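Local coordinates for protein 5-Carboxyvanillate Decarboxylase (Novosphingobium aromaticivorans, PDB 4QRN) that probably decarboxylates 5-carboxyvanillate at a manganese centre, which here holds a nitro analogue of the aromatic acid, at residues 208-213 with 334-339. Sequence-based numbering, arbitrary orientation. Where two conformers were deposited one is given.
With MN (manganese (II) ion), chain E; 1DF (4-hydroxy-3-methoxy-5-nitrobenzoic acid), chain F.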
ATOM      1  N   TYR A 208      14.397  -4.495 -12.658  1.00  6.89           N
ATOM      2  CA  TYR A 208      14.040  -3.701 -11.477  1.00  6.64           C
ATOM      3  C   TYR A 208      12.840  -2.829 -11.870  1.00  6.44           C
ATOM      4  O   TYR A 208      12.956  -1.996 -12.783  1.00  7.16           O
ATOM      5  CB  TYR A 208      15.248  -2.851 -11.060  1.00  7.22           C
ATOM      6  CG  TYR A 208      15.234  -2.393  -9.604  1.00  7.43           C
ATOM      7  CD1 TYR A 208      14.263  -1.526  -9.109  1.00  8.53           C
ATOM      8  CD2 TYR A 208      16.198  -2.844  -8.713  1.00  7.19           C
ATOM      9  CE1 TYR A 208      14.263  -1.120  -7.769  1.00  8.46           C
ATOM     10  CE2 TYR A 208      16.224  -2.424  -7.392  1.00  8.06           C
ATOM     11  CZ  TYR A 208      15.259  -1.558  -6.926  1.00  7.51           C
ATOM     12  OH  TYR A 208      15.296  -1.166  -5.608  1.00  8.06           O
ATOM     13  N   ILE A 209      11.688  -3.043 -11.231  1.00  6.14           N
ATOM     14  CA  ILE A 209      10.543  -2.159 -11.471  1.00  6.63           C
ATOM     15  C   ILE A 209      10.612  -1.085 -10.402  1.00  6.45           C
ATOM     16  O   ILE A 209      10.328  -1.328  -9.227  1.00  7.63           O
ATOM     17  CB  ILE A 209       9.194  -2.871 -11.467  1.00  7.67           C
ATOM     18  CG1 ILE A 209       9.174  -3.963 -12.528  1.00  8.50           C
ATOM     19  CG2 ILE A 209       8.089  -1.834 -11.764  1.00  8.74           C
ATOM     20  CD1 ILE A 209       7.870  -4.748 -12.609  1.00 10.21           C
ATOM     21  N   HIS A 210      11.067   0.092 -10.820  1.00  6.65           N
ATOM     22  CA  HIS A 210      11.207   1.247  -9.954  1.00  6.83           C
ATOM     23  C   HIS A 210       9.915   2.065 -10.002  1.00  6.18           C
ATOM     24  O   HIS A 210       9.215   2.053 -11.019  1.00  6.87           O
ATOM     25  CB  HIS A 210      12.364   2.094 -10.493  1.00  7.49           C
ATOM     26  CG  HIS A 210      12.727   3.245  -9.610  1.00  7.53           C
ATOM     27  ND1 HIS A 210      12.055   4.441  -9.634  1.00  7.68           N
ATOM     28  CD2 HIS A 210      13.685   3.365  -8.656  1.00  8.21           C
ATOM     29  CE1 HIS A 210      12.578   5.244  -8.713  1.00  7.86           C
ATOM     30  NE2 HIS A 210      13.587   4.625  -8.120  1.00  8.26           N
ATOM     31  N   PRO A 211       9.593   2.830  -8.947  1.00  6.78           N
ATOM     32  CA  PRO A 211       8.356   3.608  -9.011  1.00  6.67           C
ATOM     33  C   PRO A 211       8.377   4.706 -10.063  1.00  6.74           C
ATOM     34  O   PRO A 211       9.406   5.172 -10.571  1.00  7.00           O
ATOM     35  CB  PRO A 211       8.264   4.241  -7.619  1.00  7.78           C
ATOM     36  CG  PRO A 211       9.026   3.330  -6.714  1.00  8.67           C
ATOM     37  CD  PRO A 211      10.178   2.827  -7.589  1.00  7.24           C
ATOM     38  N   ALA A 212       7.164   5.157 -10.339  1.00  7.19           N
ATOM     39  CA  ALA A 212       6.876   6.383 -11.050  1.00  7.27           C
ATOM     40  C   ALA A 212       5.630   6.949 -10.416  1.00  6.93           C
ATOM     41  O   ALA A 212       4.886   6.263  -9.712  1.00  7.52           O
ATOM     42  CB  ALA A 212       6.654   6.125 -12.547  1.00  8.66           C
ATOM     43  N   THR A 213       5.368   8.215 -10.703  1.00  7.17           N
ATOM     44  CA  THR A 213       4.057   8.756 -10.439  1.00  7.74           C
ATOM     45  C   THR A 213       2.985   7.942 -11.174  1.00  7.24           C
ATOM     46  O   THR A 213       3.219   7.416 -12.265  1.00  8.14           O
ATOM     47  CB  THR A 213       3.959  10.229 -10.886  1.00  8.60           C
ATOM     48  OG1 THR A 213       4.461  10.388 -12.224  1.00  8.76           O
ATOM     49  CG2 THR A 213       4.752  11.125  -9.958  1.00  9.28           C
ATOM     50  N   ALA A 334      19.823  -0.885  -0.182  1.00  6.21           N
ATOM     51  CA  ALA A 334      19.860   0.193  -1.174  1.00  6.36           C
ATOM     52  C   ALA A 334      19.742   1.502  -0.425  1.00  6.81           C
ATOM     53  O   ALA A 334      19.065   1.586   0.607  1.00  7.74           O
ATOM     54  CB  ALA A 334      18.720   0.079  -2.179  1.00  7.20           C
ATOM     55  N   MET A 335      20.387   2.533  -0.973  1.00  7.48           N
ATOM     56  CA  MET A 335      20.350   3.860  -0.378  1.00  7.79           C
ATOM     57  C   MET A 335      19.263   4.786  -0.981  1.00  7.77           C
ATOM     58  O   MET A 335      18.696   5.603  -0.267  1.00  8.63           O
ATOM     59  CB  MET A 335      21.733   4.506  -0.497  1.00  8.44           C
ATOM     60  CG  MET A 335      21.782   5.929  -0.004  1.00  8.75           C
ATOM     61  SD  MET A 335      23.413   6.669  -0.076  1.00  9.60           S
ATOM     62  CE  MET A 335      24.119   6.140   1.480  1.00  9.72           C
ATOM     63  N   ASP A 336      19.017   4.692  -2.294  0.70  7.84           N
ATOM     64  CA  ASP A 336      18.148   5.650  -2.989  0.70  8.10           C
ATOM     65  C   ASP A 336      18.853   7.014  -3.064  0.70  7.30           C
ATOM     66  O   ASP A 336      18.203   8.063  -3.054  0.70  6.95           O
ATOM     67  CB  ASP A 336      16.727   5.736  -2.353  0.70  8.30           C
ATOM     68  CG  ASP A 336      15.580   5.558  -3.375  0.70  8.53           C
ATOM     69  OD1 ASP A 336      15.787   5.813  -4.602  0.70  8.85           O
ATOM     70  OD2 ASP A 336      14.472   5.175  -2.912  0.70  9.62           O
ATOM     71  N   TYR A 337      20.175   7.008  -3.221  1.00  6.95           N
ATOM     72  CA  TYR A 337      20.886   8.261  -3.482  1.00  7.15           C
ATOM     73  C   TYR A 337      20.396   8.833  -4.819  1.00  7.52           C
ATOM     74  O   TYR A 337      20.252   8.083  -5.776  1.00  8.07           O
ATOM     75  CB  TYR A 337      22.358   7.965  -3.581  1.00  7.92           C
ATOM     76  CG  TYR A 337      23.229   9.152  -3.916  1.00  7.63           C
ATOM     77  CD1 TYR A 337      23.525   9.487  -5.243  1.00  7.88           C
ATOM     78  CD2 TYR A 337      23.791   9.928  -2.902  1.00  7.88           C
ATOM     79  CE1 TYR A 337      24.372  10.539  -5.553  1.00  8.25           C
ATOM     80  CE2 TYR A 337      24.644  11.005  -3.205  1.00  8.13           C
ATOM     81  CZ  TYR A 337      24.932  11.292  -4.535  1.00  7.93           C
ATOM     82  OH  TYR A 337      25.795  12.318  -4.878  1.00  8.76           O
ATOM     83  N   PRO A 338      20.184  10.156  -4.932  1.00  6.94           N
ATOM     84  CA  PRO A 338      20.405  11.200  -3.924  1.00  7.05           C
ATOM     85  C   PRO A 338      19.121  11.623  -3.223  1.00  6.78           C
ATOM     86  O   PRO A 338      19.151  12.590  -2.453  1.00  7.46           O
ATOM     87  CB  PRO A 338      20.976  12.340  -4.771  1.00  7.80           C
ATOM     88  CG  PRO A 338      20.182  12.256  -6.050  1.00  8.10           C
ATOM     89  CD  PRO A 338      20.005  10.748  -6.278  1.00  7.64           C
ATOM     90  N   TYR A 339      18.012  10.946  -3.515  1.00  6.67           N
ATOM     91  CA  TYR A 339      16.741  11.288  -2.902  1.00  7.11           C
ATOM     92  C   TYR A 339      16.719  11.072  -1.398  1.00  6.71           C
ATOM     93  O   TYR A 339      15.970  11.737  -0.677  1.00  7.60           O
ATOM     94  CB  TYR A 339      15.603  10.506  -3.573  1.00  7.47           C
ATOM     95  CG  TYR A 339      15.510  10.846  -5.052  1.00  7.21           C
ATOM     96  CD1 TYR A 339      14.950  12.049  -5.469  1.00  6.97           C
ATOM     97  CD2 TYR A 339      15.982   9.975  -6.032  1.00  7.39           C
ATOM     98  CE1 TYR A 339      14.886  12.396  -6.807  1.00  7.26           C
ATOM     99  CE2 TYR A 339      15.937  10.311  -7.390  1.00  6.99           C
ATOM    100  CZ  TYR A 339      15.360  11.515  -7.758  1.00  7.07           C
ATOM    101  OH  TYR A 339      15.275  11.873  -9.071  1.00  7.78           O
TER
HETATM  102 MN    MN E 401      14.608   5.391  -6.293  0.73  7.98          MN
HETATM  103  C1  1DF F 402      12.035  10.226  -5.076  0.91  7.13           C
HETATM  104  CO1 1DF F 402      12.260   9.039  -4.437  0.91  7.49           C
HETATM  105  CO2 1DF F 402      12.205  10.297  -6.477  0.91  7.25           C
HETATM  106  CM1 1DF F 402      12.756   7.965  -5.249  0.91  7.35           C
HETATM  107  CM2 1DF F 402      12.816   9.280  -7.182  0.91  7.21           C
HETATM  108  OM  1DF F 402      13.048   9.319  -8.528  0.91  7.81           O
HETATM  109  CZ  1DF F 402      13.227   8.116  -6.550  0.91  6.97           C
HETATM  110  CC  1DF F 402      11.544  11.427  -4.356  0.91  7.68           C
HETATM  111  CV  1DF F 402      12.410  10.358  -9.270  0.91  8.43           C
HETATM  112  O1  1DF F 402      11.870  11.558  -3.104  0.91  8.13           O
HETATM  113  O2  1DF F 402      10.870  12.257  -4.976  0.91  8.02           O
HETATM  114  O3  1DF F 402      13.953   7.215  -7.145  0.91  7.96           O
HETATM  115  N   1DF F 402      12.519   6.597  -4.671  0.91 10.98           N
HETATM  116  O11 1DF F 402      12.755   5.593  -5.283  0.91 12.10           O
HETATM  117  O22 1DF F 402      11.905   6.536  -3.570  0.91 12.55           O
HETATM  118  O   HOH W   1      16.551   5.324  -7.301  1.00 10.09           O
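The CA atoms of His210 and Asp336 lie 10.8 Å apart across the mouth of an amidohydrolase-type barrel: 208-213 runs off the end of strand 207-209, and the loop that follows strand 331-332 contains 334-339. A manganese ion bridges the gap. His210 NE2 binds the manganese at 2.2 Å, its CG anti to the backbone N (chi1 -174°), which extends the imidazole toward the metal. The ring's far nitrogen, His210 ND1, donates to Pro211 O at 2.9 Å on a carbonyl lone pair, fixing the ring's rotation. From the other loop Asp336 OD1 binds the manganese at 2.1 Å, while OD2 is hydrogen-bonded to His263. Glu41 of strand 38-44, a water, and the inhibitor's O3 and nitro oxygen O11 complete six donor atoms, two of them from the inhibitor, which chelates the metal. One face of the Tyr339 ring lies over the inhibitor's ring, with CM2 3.2 Å above the phenol plane and over its centre. Without the phenol, as with an alanine here, that face of the inhibitor would probably lose its aromatic cover and Thr112 OG1 its hydrogen-bond partner. At the hydroxyl end of the phenol, Tyr339 OH comes 3.2 Å from the inhibitor's methoxy carbon CV.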